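Local coordinates for protein aspartate aminotransferase (Rhodobacter sphaeroides, PDB 3NRA) that probably transfers the amino group of L-aspartate to 2-oxoglutarate, giving oxaloacetate and L-glutamate, with pyridoxal 5'-phosphate as cofactor, at residues G113-A118 with P134-N139; L117-T122 with E144-E149; L155-A160 with P374-S379; T170-A175 with A205-R210; F185-N190 with E199-I204. One frame throughout, in Å; residues are numbered along the deposited sequence. Where two conformers were deposited one is given.

Contact 1: residues G113-A118 with P134-N139; sequences GALFLA and PDYFAN
Leu115 of helix 110-120 and Asn139 of helix 137-145 mark the nearest backbone approach of the two segments, with CA atoms 8.4 Å apart, and no hydrogen bond crosses between them. The contact therefore rests on side chains, and above all on one methyl group. CG of Leu115 stands anti to its backbone N (chi1 -178°), which carries CD2 across to the second segment, 3.5 Å from Tyr136 CE2. That methyl meets the phenol ring obliquely, and the two side chains run past each other in opposite directions. Leu115 CD2 also lies 4.0 Å from Ala138 CB and 3.7 Å from Asn139 OD1, so three residues share a single branch. Asn139 OD1 in turn sits at the edge of the Tyr136 ring, in its plane. Beyond the apolar patch, Tyr136 OH is hydrogen-bonded to Gln112 OE1, a polar tie back to helix 110-120. Asp135 OD1 takes the N-H of Tyr136 at 2.7 Å and is also bonded to Ser186 OG. Leu115 and Asn139 both touch Leu184 of strand 182-186, while Leu117 packs on helix 269-282 and Tyr136 and Ala138 meet Leu284 and Ile281 of the second subunit.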
# COMPACT_ATOMS: atom_id res chain seq x y z
N GLY B 113 -1.03 0.25 6.49
CA GLY B 113 0.27 0.27 5.81
C GLY B 113 1.44 0.15 6.77
O GLY B 113 2.34 -0.66 6.56
N ALA B 114 1.39 0.93 7.85
CA ALA B 114 2.39 0.88 8.88
C ALA B 114 2.44 -0.47 9.59
O ALA B 114 3.56 -0.99 9.87
CB ALA B 114 2.16 2.01 9.88
N LEU B 115 1.28 -1.04 9.89
CA LEU B 115 1.18 -2.32 10.57
C LEU B 115 1.81 -3.44 9.75
O LEU B 115 2.63 -4.23 10.28
CB LEU B 115 -0.27 -2.64 10.87
CG LEU B 115 -0.59 -3.91 11.63
CD1 LEU B 115 0.07 -3.94 13.02
CD2 LEU B 115 -2.15 -4.10 11.73
N PHE B 116 1.44 -3.53 8.47
CA PHE B 116 2.04 -4.50 7.60
C PHE B 116 3.57 -4.43 7.63
O PHE B 116 4.25 -5.46 7.73
CB PHE B 116 1.61 -4.30 6.15
CG PHE B 116 2.23 -5.30 5.18
CD1 PHE B 116 1.83 -6.60 5.19
CD2 PHE B 116 3.24 -4.94 4.33
CE1 PHE B 116 2.40 -7.53 4.34
CE2 PHE B 116 3.80 -5.85 3.48
CZ PHE B 116 3.37 -7.14 3.48
N LEU B 117 4.09 -3.23 7.41
CA LEU B 117 5.54 -3.03 7.33
C LEU B 117 6.22 -3.38 8.65
O LEU B 117 7.26 -4.01 8.67
CB LEU B 117 5.85 -1.57 6.94
CG LEU B 117 5.42 -1.13 5.52
CD1 LEU B 117 5.65 0.34 5.33
CD2 LEU B 117 6.19 -1.95 4.46
N ALA B 118 5.59 -2.95 9.76
CA ALA B 118 6.13 -3.17 11.08
C ALA B 118 6.25 -4.67 11.40
O ALA B 118 7.27 -5.13 11.93
CB ALA B 118 5.26 -2.47 12.11
N PRO B 134 -9.20 -10.71 22.54
CA PRO B 134 -9.43 -10.21 21.20
C PRO B 134 -8.54 -9.03 20.84
O PRO B 134 -8.14 -8.24 21.73
CB PRO B 134 -10.88 -9.78 21.26
CG PRO B 134 -11.04 -9.34 22.68
CD PRO B 134 -10.31 -10.35 23.43
N ASP B 135 -8.22 -8.91 19.54
CA ASP B 135 -7.56 -7.72 19.04
C ASP B 135 -7.80 -7.58 17.51
O ASP B 135 -8.58 -8.33 16.89
CB ASP B 135 -6.05 -7.79 19.39
CG ASP B 135 -5.42 -6.40 19.62
OD1 ASP B 135 -5.82 -5.44 18.93
OD2 ASP B 135 -4.46 -6.29 20.43
N TYR B 136 -7.16 -6.59 16.92
CA TYR B 136 -7.43 -6.15 15.57
C TYR B 136 -7.33 -7.32 14.57
O TYR B 136 -6.45 -8.19 14.69
CB TYR B 136 -6.41 -5.05 15.23
CG TYR B 136 -6.55 -4.43 13.88
CD1 TYR B 136 -7.63 -3.59 13.58
CD2 TYR B 136 -5.55 -4.58 12.92
CE1 TYR B 136 -7.74 -2.98 12.35
CE2 TYR B 136 -5.66 -3.98 11.70
CZ TYR B 136 -6.77 -3.16 11.42
OH TYR B 136 -6.89 -2.54 10.20
N PHE B 137 -8.25 -7.33 13.60
CA PHE B 137 -8.43 -8.47 12.64
C PHE B 137 -7.14 -8.85 11.92
O PHE B 137 -6.87 -10.03 11.68
CB PHE B 137 -9.58 -8.17 11.62
CG PHE B 137 -9.11 -7.50 10.33
CD1 PHE B 137 -8.86 -6.14 10.29
CD2 PHE B 137 -8.86 -8.26 9.18
CE1 PHE B 137 -8.33 -5.54 9.13
CE2 PHE B 137 -8.37 -7.66 8.02
CZ PHE B 137 -8.10 -6.29 8.00
N ALA B 138 -6.32 -7.85 11.60
CA ALA B 138 -5.09 -8.09 10.81
C ALA B 138 -3.94 -8.75 11.61
O ALA B 138 -3.05 -9.31 11.02
CB ALA B 138 -4.61 -6.77 10.14
N ASN B 139 -3.98 -8.67 12.93
CA ASN B 139 -2.81 -9.01 13.77
C ASN B 139 -2.39 -10.48 13.64
O ASN B 139 -1.26 -10.77 13.26
CB ASN B 139 -3.06 -8.62 15.25
CG ASN B 139 -3.11 -7.10 15.47
OD1 ASN B 139 -3.07 -6.35 14.52
ND2 ASN B 139 -3.18 -6.67 16.75

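Contact 2: residues L117-T122 with E144-E149; sequences LAVAAT and EFFEGE
Ala120 meets the aromatic ring of Phe146 with its backbone carbon: CA stands 3.9 Å from the ring centroid, only 18° off the ring normal, a CH-pi contact over the face. Ala120 carries nothing beyond CB, and that CB reaches Phe146 CZ at 3.4 Å. On the opposite face Phe145 CD2 lies 4.0 Å above the ring plane, over the centre, and the ring is thus sandwiched between helix 110-120 and its own chain neighbour. Val119 adds CG1, which comes in obliquely to 4.0 Å from Phe146 CD2. Phe146 is the first residue to leave helical geometry at the end of helix 137-145. Its CG is anti to its own carbonyl carbon (chi1 -71°), a setting that turns the ring toward helix 110-120. Glu147, with positive phi, is the C-prime residue of the Schellman motif that ends this helix. Phe116 of the same chain and Phe145 of the second subunit also pack on Phe146, which places the ring near the dimer interface. A serine in place of Phe146 would probably leave Ala120 and Val119 without their aromatic partner and open a gap between the two segments. No hydrogen bond or charge pair links the two segments, consistent with a contact held by dispersion and exclusion of water; the bond from Thr122 OG1 to Ala118 O stays within its own segment.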
# COMPACT_ATOMS: atom_id res chain seq x y z
N LEU B 117 4.09 -3.23 7.41
CA LEU B 117 5.54 -3.03 7.33
C LEU B 117 6.22 -3.38 8.65
O LEU B 117 7.26 -4.01 8.67
CB LEU B 117 5.85 -1.57 6.94
CG LEU B 117 5.42 -1.13 5.52
CD1 LEU B 117 5.65 0.34 5.33
CD2 LEU B 117 6.19 -1.95 4.46
N ALA B 118 5.59 -2.95 9.76
CA ALA B 118 6.13 -3.17 11.08
C ALA B 118 6.25 -4.67 11.40
O ALA B 118 7.27 -5.13 11.93
CB ALA B 118 5.26 -2.47 12.11
N VAL B 119 5.22 -5.44 11.04
CA VAL B 119 5.28 -6.89 11.24
C VAL B 119 6.32 -7.51 10.27
O VAL B 119 7.11 -8.39 10.66
CB VAL B 119 3.92 -7.54 11.06
CG1 VAL B 119 4.02 -9.07 11.21
CG2 VAL B 119 2.89 -6.94 12.08
N ALA B 120 6.33 -7.04 9.01
CA ALA B 120 7.30 -7.55 8.00
C ALA B 120 8.74 -7.32 8.44
O ALA B 120 9.59 -8.18 8.22
CB ALA B 120 7.07 -6.89 6.66
N ALA B 121 8.99 -6.16 9.06
CA ALA B 121 10.34 -5.78 9.53
C ALA B 121 10.77 -6.47 10.85
O ALA B 121 11.94 -6.36 11.26
CB ALA B 121 10.42 -4.30 9.68
N THR B 122 9.85 -7.17 11.53
CA THR B 122 10.12 -7.72 12.84
C THR B 122 9.87 -9.24 12.99
O THR B 122 10.41 -9.84 13.91
CB THR B 122 9.35 -6.95 13.94
OG1 THR B 122 7.93 -7.06 13.70
CG2 THR B 122 9.75 -5.49 13.96
N GLU B 144 0.81 -14.86 10.80
CA GLU B 144 0.77 -16.13 10.14
C GLU B 144 1.19 -16.05 8.64
O GLU B 144 1.84 -16.97 8.15
CB GLU B 144 -0.60 -16.82 10.38
CG GLU B 144 -0.62 -17.48 11.84
CD GLU B 144 -1.98 -17.97 12.34
OE1 GLU B 144 -3.01 -17.74 11.66
OE2 GLU B 144 -2.01 -18.59 13.45
N PHE B 145 0.96 -14.91 8.00
CA PHE B 145 1.44 -14.68 6.65
C PHE B 145 2.97 -14.67 6.57
O PHE B 145 3.55 -15.18 5.61
CB PHE B 145 0.93 -13.36 6.12
CG PHE B 145 1.33 -13.11 4.68
CD1 PHE B 145 0.84 -13.91 3.67
CD2 PHE B 145 2.21 -12.10 4.36
CE1 PHE B 145 1.19 -13.67 2.34
CE2 PHE B 145 2.58 -11.88 3.02
CZ PHE B 145 2.07 -12.67 2.03
N PHE B 146 3.62 -14.10 7.58
CA PHE B 146 5.05 -14.15 7.64
C PHE B 146 5.59 -15.46 8.33
O PHE B 146 6.77 -15.55 8.67
CB PHE B 146 5.58 -12.86 8.28
CG PHE B 146 5.44 -11.65 7.36
CD1 PHE B 146 6.26 -11.50 6.24
CD2 PHE B 146 4.47 -10.71 7.59
CE1 PHE B 146 6.10 -10.42 5.38
CE2 PHE B 146 4.31 -9.63 6.72
CZ PHE B 146 5.13 -9.49 5.62
N GLU B 147 4.73 -16.47 8.45
CA GLU B 147 5.09 -17.79 8.99
C GLU B 147 5.68 -17.74 10.41
O GLU B 147 6.45 -18.64 10.82
CB GLU B 147 6.01 -18.54 8.02
CG GLU B 147 5.41 -18.70 6.58
CD GLU B 147 6.21 -19.70 5.70
OE1 GLU B 147 6.46 -20.86 6.15
OE2 GLU B 147 6.59 -19.31 4.56
N GLY B 148 5.25 -16.72 11.18
CA GLY B 148 5.48 -16.70 12.62
C GLY B 148 4.47 -17.56 13.34
O GLY B 148 3.45 -17.94 12.76
N GLU B 149 4.75 -17.85 14.60
CA GLU B 149 3.86 -18.62 15.46
C GLU B 149 3.23 -17.68 16.49
O GLU B 149 3.93 -17.13 17.35
CB GLU B 149 4.66 -19.69 16.17
CG GLU B 149 3.84 -20.65 17.03
CD GLU B 149 4.73 -21.53 17.97
OE1 GLU B 149 5.94 -21.73 17.67
OE2 GLU B 149 4.20 -21.99 19.00

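Contact 3: residues L155-A160 with P374-S379; sequences LDYVSA and PHTADS
Tyr157 and Ser379 lie in two loops that meet between the large and the small sheet of this aminotransferase: 155-160 follows strand 149-154, at the margin of the seven-stranded sheet, and 374-379 leads into strand 380-383 of the four-stranded one. The tyrosine reaches across with its hydroxyl. CG is placed between the backbone N and the carbonyl carbon (chi1 69°), and from there the ring extends toward the second loop. Tyr157 OH and Ser379 OG are 3.7 Å apart, and a water bridges them, 2.5 Å from Tyr157 OH and 2.7 Å from Ser379 OG. The water sits at the edge of the phenol ring, in its plane, and joins two hydroxyls whose separation is too wide for the direct link. Thr376 CG2 also comes to the ring edge, near the plane, 4.0 Å from Tyr157 OH. The contact thus joins the large-domain side to the small-domain side of a fold type I aminotransferase, and both partners lie at turns: Asp156 is the centre of an inverse gamma turn just before Tyr157, and Thr376 to Ser379 form a type I beta turn with a weak closing bond from Ser379 N to Thr376 O. The turn puts Thr376 and Ser379 on the side facing the tyrosine. Thr376 OG1 is hydrogen-bonded to Gly369 O and Ser373 O, while CG2, anti to the carbonyl carbon, meets the tyrosine. Val158 CG2 lies 3.6 Å above one face of the Tyr157 ring, offset toward the rim. Pro134 also packs on the ring, and Tyr157 O receives a hydrogen bond from Arg332 NH1.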
# COMPACT_ATOMS: atom_id res chain seq x y z
N LEU B 155 -6.99 -11.18 26.79
CA LEU B 155 -7.53 -9.95 27.37
C LEU B 155 -8.78 -10.33 28.11
O LEU B 155 -9.81 -10.59 27.49
CB LEU B 155 -7.87 -8.91 26.27
CG LEU B 155 -8.28 -7.49 26.72
CD1 LEU B 155 -7.13 -6.79 27.42
CD2 LEU B 155 -8.78 -6.63 25.51
N ASP B 156 -8.71 -10.32 29.44
CA ASP B 156 -9.85 -10.62 30.26
C ASP B 156 -10.64 -9.32 30.51
O ASP B 156 -10.71 -8.82 31.61
CB ASP B 156 -9.41 -11.30 31.59
CG ASP B 156 -9.02 -12.78 31.39
OD1 ASP B 156 -9.81 -13.53 30.80
OD2 ASP B 156 -7.91 -13.17 31.80
N TYR B 157 -11.21 -8.80 29.43
CA TYR B 157 -11.88 -7.49 29.45
C TYR B 157 -13.26 -7.56 30.06
O TYR B 157 -13.81 -6.52 30.42
CB TYR B 157 -11.98 -6.89 28.02
CG TYR B 157 -12.92 -7.64 27.09
CD1 TYR B 157 -12.51 -8.79 26.42
CD2 TYR B 157 -14.23 -7.18 26.88
CE1 TYR B 157 -13.40 -9.50 25.58
CE2 TYR B 157 -15.10 -7.87 26.05
CZ TYR B 157 -14.68 -9.04 25.41
OH TYR B 157 -15.53 -9.71 24.61
N VAL B 158 -13.85 -8.78 30.15
CA VAL B 158 -15.20 -8.91 30.69
C VAL B 158 -15.16 -8.82 32.22
O VAL B 158 -14.79 -9.81 32.93
CB VAL B 158 -15.92 -10.20 30.24
CG1 VAL B 158 -17.28 -10.27 30.91
CG2 VAL B 158 -16.09 -10.20 28.70
N SER B 159 -15.53 -7.63 32.73
CA SER B 159 -15.36 -7.29 34.13
C SER B 159 -16.10 -5.98 34.43
O SER B 159 -16.12 -5.09 33.59
CB SER B 159 -13.88 -7.09 34.45
OG SER B 159 -13.68 -6.67 35.82
N ALA B 160 -16.67 -5.88 35.62
CA ALA B 160 -17.20 -4.60 36.15
C ALA B 160 -16.07 -3.61 36.56
O ALA B 160 -16.33 -2.41 36.73
CB ALA B 160 -18.10 -4.86 37.35
N PRO B 374 -11.05 -16.37 18.19
CA PRO B 374 -11.95 -17.52 18.10
C PRO B 374 -12.84 -17.71 19.32
O PRO B 374 -13.82 -18.41 19.25
CB PRO B 374 -10.98 -18.70 17.98
CG PRO B 374 -9.74 -18.23 18.63
CD PRO B 374 -9.65 -16.79 18.37
N HIS B 375 -12.51 -17.04 20.42
CA HIS B 375 -13.18 -17.19 21.68
C HIS B 375 -14.12 -16.03 22.02
O HIS B 375 -14.61 -15.97 23.12
CB HIS B 375 -12.13 -17.30 22.78
CG HIS B 375 -11.08 -18.30 22.49
ND1 HIS B 375 -11.37 -19.62 22.20
CD2 HIS B 375 -9.74 -18.19 22.39
CE1 HIS B 375 -10.25 -20.28 21.98
NE2 HIS B 375 -9.24 -19.43 22.08
N THR B 376 -14.35 -15.12 21.08
CA THR B 376 -15.31 -14.04 21.25
C THR B 376 -16.39 -14.16 20.18
O THR B 376 -16.83 -13.14 19.58
CB THR B 376 -14.63 -12.63 21.16
OG1 THR B 376 -13.90 -12.50 19.93
CG2 THR B 376 -13.68 -12.39 22.35
N ALA B 377 -16.86 -15.39 19.96
CA ALA B 377 -17.80 -15.68 18.89
C ALA B 377 -19.20 -15.11 19.16
O ALA B 377 -19.90 -14.72 18.23
CB ALA B 377 -17.90 -17.21 18.65
N ASP B 378 -19.58 -15.01 20.43
CA ASP B 378 -20.92 -14.50 20.78
C ASP B 378 -20.96 -12.99 21.02
O ASP B 378 -21.98 -12.46 21.41
CB ASP B 378 -21.57 -15.29 21.97
CG ASP B 378 -20.76 -15.25 23.25
OD1 ASP B 378 -19.64 -14.65 23.29
OD2 ASP B 378 -21.23 -15.86 24.24
N SER B 379 -19.86 -12.30 20.69
CA SER B 379 -19.83 -10.83 20.62
C SER B 379 -19.92 -10.31 19.18
O SER B 379 -19.65 -11.04 18.26
CB SER B 379 -18.56 -10.30 21.31
OG SER B 379 -18.58 -10.69 22.69
O HOH W 1 -17.82 -8.68 24.34

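Contact 4: residues T170-A175 with A205-R210; sequences TGLEEA and AALAAR
Glu173 and Leu207 meet between two neighbouring helices of the alternating alpha/beta large domain, 169-177 and 198-211. Segments 170-175 and 205-210 run nearly parallel, their axes coming within 10.2 Å at an angle of 12°, and the CA atoms of Glu173 and Leu207 are 6.3 Å apart. Glu173 has its CG anti to the backbone N (chi1 180°) and an extended chain beyond, which carries the carboxylate across Leu207 to Arg210 instead of folding it back on its own helix. The two side chains cross at about a right angle: Leu207 CD2 rests 3.7 Å from Glu173 CB, against the aliphatic part, and 3.6 Å from OE1 of the same Glu173. Leu207 itself holds CG anti to its carbonyl carbon, which brings both methyls to the gap. One turn on, Arg210 is stretched straight from CG to NE, and its NH1 forms a salt bridge with Glu173 OE2 at 2.9 Å. Arg210 NH2 stays 3.9 Å from Glu173 OE2, so the pairing is through one oxygen and one nitrogen, not side by side. The groups meet obliquely, with carboxylate and guanidinium planes 65° apart. Glu173 OE2 has further, weaker partners in Tyr211 OH and, at long range, Lys177 NZ. With an alanine at the Glu173 site, Arg210 would probably lose its mate across the contact and Leu207 CD2 the CG and carboxylate beside it, only CB remaining. Deeper in, where Leu172 also packs on Ala130 and Val153 of the sheet, Leu172 CD2 meets Leu207 CD1 at 4.1 Å.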
# COMPACT_ATOMS: atom_id res chain seq x y z
N THR B 170 0.87 -12.19 33.23
CA THR B 170 1.58 -13.44 33.40
C THR B 170 1.64 -14.23 32.08
O THR B 170 2.68 -14.77 31.74
CB THR B 170 0.93 -14.30 34.50
OG1 THR B 170 0.54 -13.48 35.62
CG2 THR B 170 1.92 -15.38 34.98
N GLY B 171 0.54 -14.25 31.34
CA GLY B 171 0.51 -14.83 29.99
C GLY B 171 1.50 -14.19 29.01
O GLY B 171 2.13 -14.88 28.24
N LEU B 172 1.63 -12.86 29.06
CA LEU B 172 2.59 -12.15 28.21
C LEU B 172 4.02 -12.57 28.56
O LEU B 172 4.81 -12.92 27.68
CB LEU B 172 2.45 -10.66 28.37
CG LEU B 172 3.38 -9.79 27.51
CD1 LEU B 172 3.23 -10.17 25.99
CD2 LEU B 172 3.06 -8.33 27.75
N GLU B 173 4.32 -12.54 29.86
CA GLU B 173 5.60 -12.95 30.34
C GLU B 173 5.94 -14.35 29.92
O GLU B 173 7.05 -14.60 29.49
CB GLU B 173 5.68 -12.85 31.87
CG GLU B 173 7.04 -13.30 32.38
CD GLU B 173 7.29 -12.98 33.82
OE1 GLU B 173 6.39 -12.40 34.50
OE2 GLU B 173 8.39 -13.34 34.29
N GLU B 174 4.99 -15.28 30.07
CA GLU B 174 5.18 -16.66 29.65
C GLU B 174 5.43 -16.78 28.13
O GLU B 174 6.28 -17.57 27.71
CB GLU B 174 3.98 -17.52 30.05
CG GLU B 174 3.80 -17.76 31.58
CD GLU B 174 4.93 -18.51 32.21
OE1 GLU B 174 5.29 -19.61 31.72
OE2 GLU B 174 5.49 -18.00 33.22
N ALA B 175 4.74 -15.96 27.34
CA ALA B 175 5.01 -15.84 25.91
C ALA B 175 6.47 -15.47 25.66
O ALA B 175 7.12 -16.09 24.85
CB ALA B 175 4.07 -14.78 25.28
N ALA B 205 6.01 -2.59 29.36
CA ALA B 205 7.31 -2.01 29.12
C ALA B 205 8.42 -2.80 29.83
O ALA B 205 9.46 -3.08 29.23
CB ALA B 205 7.34 -0.52 29.56
N ALA B 206 8.20 -3.12 31.11
CA ALA B 206 9.21 -3.84 31.91
C ALA B 206 9.45 -5.26 31.39
O ALA B 206 10.59 -5.71 31.30
CB ALA B 206 8.79 -3.88 33.43
N LEU B 207 8.38 -5.95 31.00
CA LEU B 207 8.52 -7.33 30.49
C LEU B 207 9.28 -7.33 29.15
O LEU B 207 10.21 -8.11 28.97
CB LEU B 207 7.17 -8.01 30.34
CG LEU B 207 6.47 -8.43 31.64
CD1 LEU B 207 5.02 -8.81 31.34
CD2 LEU B 207 7.22 -9.56 32.37
N ALA B 208 8.94 -6.39 28.27
CA ALA B 208 9.63 -6.28 26.97
C ALA B 208 11.13 -6.00 27.14
O ALA B 208 11.96 -6.62 26.46
CB ALA B 208 8.97 -5.20 26.09
N ALA B 209 11.46 -5.08 28.05
CA ALA B 209 12.86 -4.72 28.28
C ALA B 209 13.59 -5.89 28.87
O ALA B 209 14.70 -6.15 28.51
CB ALA B 209 12.97 -3.51 29.20
N ARG B 210 12.92 -6.61 29.75
CA ARG B 210 13.53 -7.75 30.42
C ARG B 210 13.95 -8.86 29.45
O ARG B 210 15.00 -9.45 29.63
CB ARG B 210 12.55 -8.31 31.44
CG ARG B 210 13.03 -9.47 32.21
CD ARG B 210 11.99 -9.88 33.25
NE ARG B 210 12.37 -11.11 33.91
CZ ARG B 210 11.60 -11.80 34.75
NH1 ARG B 210 10.34 -11.39 35.04
NH2 ARG B 210 12.08 -12.89 35.32

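Contact 5: residues F185-N190 with E199-I204; sequences FSNPNN and EEIGQI
Phe185 and Ile201 owe their meeting to torsions on both sides: CG of Phe185 sits between its backbone N and carbonyl carbon (chi1 78°), and CG1 of Ile201 is anti to its own carbonyl carbon. The first swings the ring toward the helix; chi1 and chi2 of Ile201, both -69°, together place CD1 at the ring. Ile201 CD1 comes to the ring edge, near its plane, 4.0 Å from Phe185 CZ. Ile204, one turn later, sets its CD1 over a face of the same ring, 4.2 Å from Phe185 CZ and offset toward the rim. Ile201 CD1 also meets Asn187 from the opposite direction, 3.8 Å from ND2, while Asn187 OD1 accepts a hydrogen bond from Tyr196 N. Past Asn187 the chain runs through a cis peptide before Pro188, and Asn190 N then bonds back to Ser186 OG at 3.0 Å. Asn190 ND2 is hydrogen-bonded to O3 of the modified lysine at position 253, which carries the cofactor, so the far end of this segment lies in the active site. The near end belongs to a beta-alpha-beta crossover, strand 182-186 to helix 198-211 to strand 214-218, with aromatic and branched residues packing the helix onto the sheet.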
# COMPACT_ATOMS: atom_id res chain seq x y z
N PHE B 185 0.05 -5.04 19.85
CA PHE B 185 -1.25 -4.78 20.46
C PHE B 185 -1.81 -3.42 20.08
O PHE B 185 -1.04 -2.47 19.77
CB PHE B 185 -1.18 -4.94 22.00
CG PHE B 185 -0.55 -3.78 22.73
CD1 PHE B 185 0.80 -3.52 22.61
CD2 PHE B 185 -1.30 -3.00 23.61
CE1 PHE B 185 1.40 -2.46 23.31
CE2 PHE B 185 -0.72 -1.94 24.31
CZ PHE B 185 0.64 -1.67 24.16
N SER B 186 -3.15 -3.32 20.07
CA SER B 186 -3.82 -2.04 19.90
C SER B 186 -4.24 -1.45 21.26
O SER B 186 -4.66 -2.18 22.16
CB SER B 186 -5.05 -2.16 18.96
OG SER B 186 -6.07 -2.94 19.55
N ASN B 187 -4.07 -0.14 21.38
CA ASN B 187 -4.42 0.63 22.56
C ASN B 187 -4.89 2.02 22.11
O ASN B 187 -4.08 2.80 21.65
CB ASN B 187 -3.20 0.80 23.47
CG ASN B 187 -3.55 1.47 24.76
OD1 ASN B 187 -4.70 1.45 25.18
ND2 ASN B 187 -2.56 2.08 25.40
N PRO B 188 -6.21 2.32 22.21
CA PRO B 188 -7.28 1.49 22.71
C PRO B 188 -7.48 0.21 21.90
O PRO B 188 -7.24 0.19 20.66
CB PRO B 188 -8.50 2.38 22.59
CG PRO B 188 -8.22 3.23 21.44
CD PRO B 188 -6.76 3.57 21.65
N ASN B 189 -7.88 -0.85 22.60
CA ASN B 189 -8.21 -2.12 21.98
C ASN B 189 -9.30 -1.98 20.92
O ASN B 189 -10.32 -1.30 21.15
CB ASN B 189 -8.63 -3.12 23.05
CG ASN B 189 -8.96 -4.47 22.47
OD1 ASN B 189 -10.14 -4.81 22.29
ND2 ASN B 189 -7.93 -5.27 22.21
N ASN B 190 -9.01 -2.48 19.74
CA ASN B 190 -10.00 -2.77 18.73
C ASN B 190 -10.13 -4.29 18.80
O ASN B 190 -9.18 -4.99 18.52
CB ASN B 190 -9.47 -2.30 17.34
CG ASN B 190 -10.47 -2.53 16.19
OD1 ASN B 190 -11.40 -3.36 16.28
ND2 ASN B 190 -10.23 -1.83 15.07
N GLU B 199 -0.46 1.05 34.93
CA GLU B 199 0.21 -0.11 35.49
C GLU B 199 0.40 -1.21 34.42
O GLU B 199 1.48 -1.77 34.31
CB GLU B 199 -0.60 -0.65 36.70
CG GLU B 199 0.23 -1.19 37.85
CD GLU B 199 0.82 -2.60 37.60
OE1 GLU B 199 0.21 -3.39 36.84
OE2 GLU B 199 1.89 -2.92 38.19
N GLU B 200 -0.63 -1.47 33.61
CA GLU B 200 -0.50 -2.43 32.50
C GLU B 200 0.60 -2.04 31.53
O GLU B 200 1.38 -2.88 31.11
CB GLU B 200 -1.83 -2.62 31.76
CG GLU B 200 -2.86 -3.50 32.56
CD GLU B 200 -4.23 -3.49 31.96
OE1 GLU B 200 -4.72 -2.40 31.55
OE2 GLU B 200 -4.86 -4.57 31.95
N ILE B 201 0.66 -0.77 31.19
CA ILE B 201 1.64 -0.29 30.22
C ILE B 201 3.05 -0.33 30.83
O ILE B 201 4.02 -0.64 30.13
CB ILE B 201 1.27 1.13 29.74
CG1 ILE B 201 -0.02 1.07 28.88
CG2 ILE B 201 2.44 1.81 28.99
CD1 ILE B 201 0.13 0.36 27.51
N GLY B 202 3.14 -0.07 32.13
CA GLY B 202 4.41 -0.16 32.85
C GLY B 202 4.96 -1.57 32.88
O GLY B 202 6.15 -1.79 32.63
N GLN B 203 4.08 -2.53 33.10
CA GLN B 203 4.47 -3.93 33.14
C GLN B 203 4.79 -4.46 31.75
O GLN B 203 5.70 -5.25 31.60
CB GLN B 203 3.41 -4.81 33.84
CG GLN B 203 3.85 -6.32 34.09
CD GLN B 203 5.00 -6.48 35.10
OE1 GLN B 203 5.59 -5.50 35.56
NE2 GLN B 203 5.30 -7.72 35.46
N ILE B 204 4.05 -3.99 30.74
CA ILE B 204 4.36 -4.36 29.36
C ILE B 204 5.74 -3.84 29.01
O ILE B 204 6.54 -4.56 28.44
CB ILE B 204 3.32 -3.81 28.33
CG1 ILE B 204 2.02 -4.65 28.36
CG2 ILE B 204 3.91 -3.82 26.90
CD1 ILE B 204 0.84 -3.99 27.68

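In the fold
Along the chain, contact 1 ties helix 110-120 to the start of 137-145, and contact 2 begins within the same stretch, Leu117 and Ala118 being common to both, and reaches on to the end of helix 137-145, closing the longer loop. Contact 3 then opens at 155 and closes only at 379, joining the large-sheet side to the small-sheet side. Within that long span contact 4 brings helices 169-177 and 198-211 together, and contact 5, enclosed by contact 4, fastens strand 182-186 to helix 198-211. Leu172 packs on Ile204, linking contacts 4 and 5, while Pro134 and Asn189 link contacts 1 and 5.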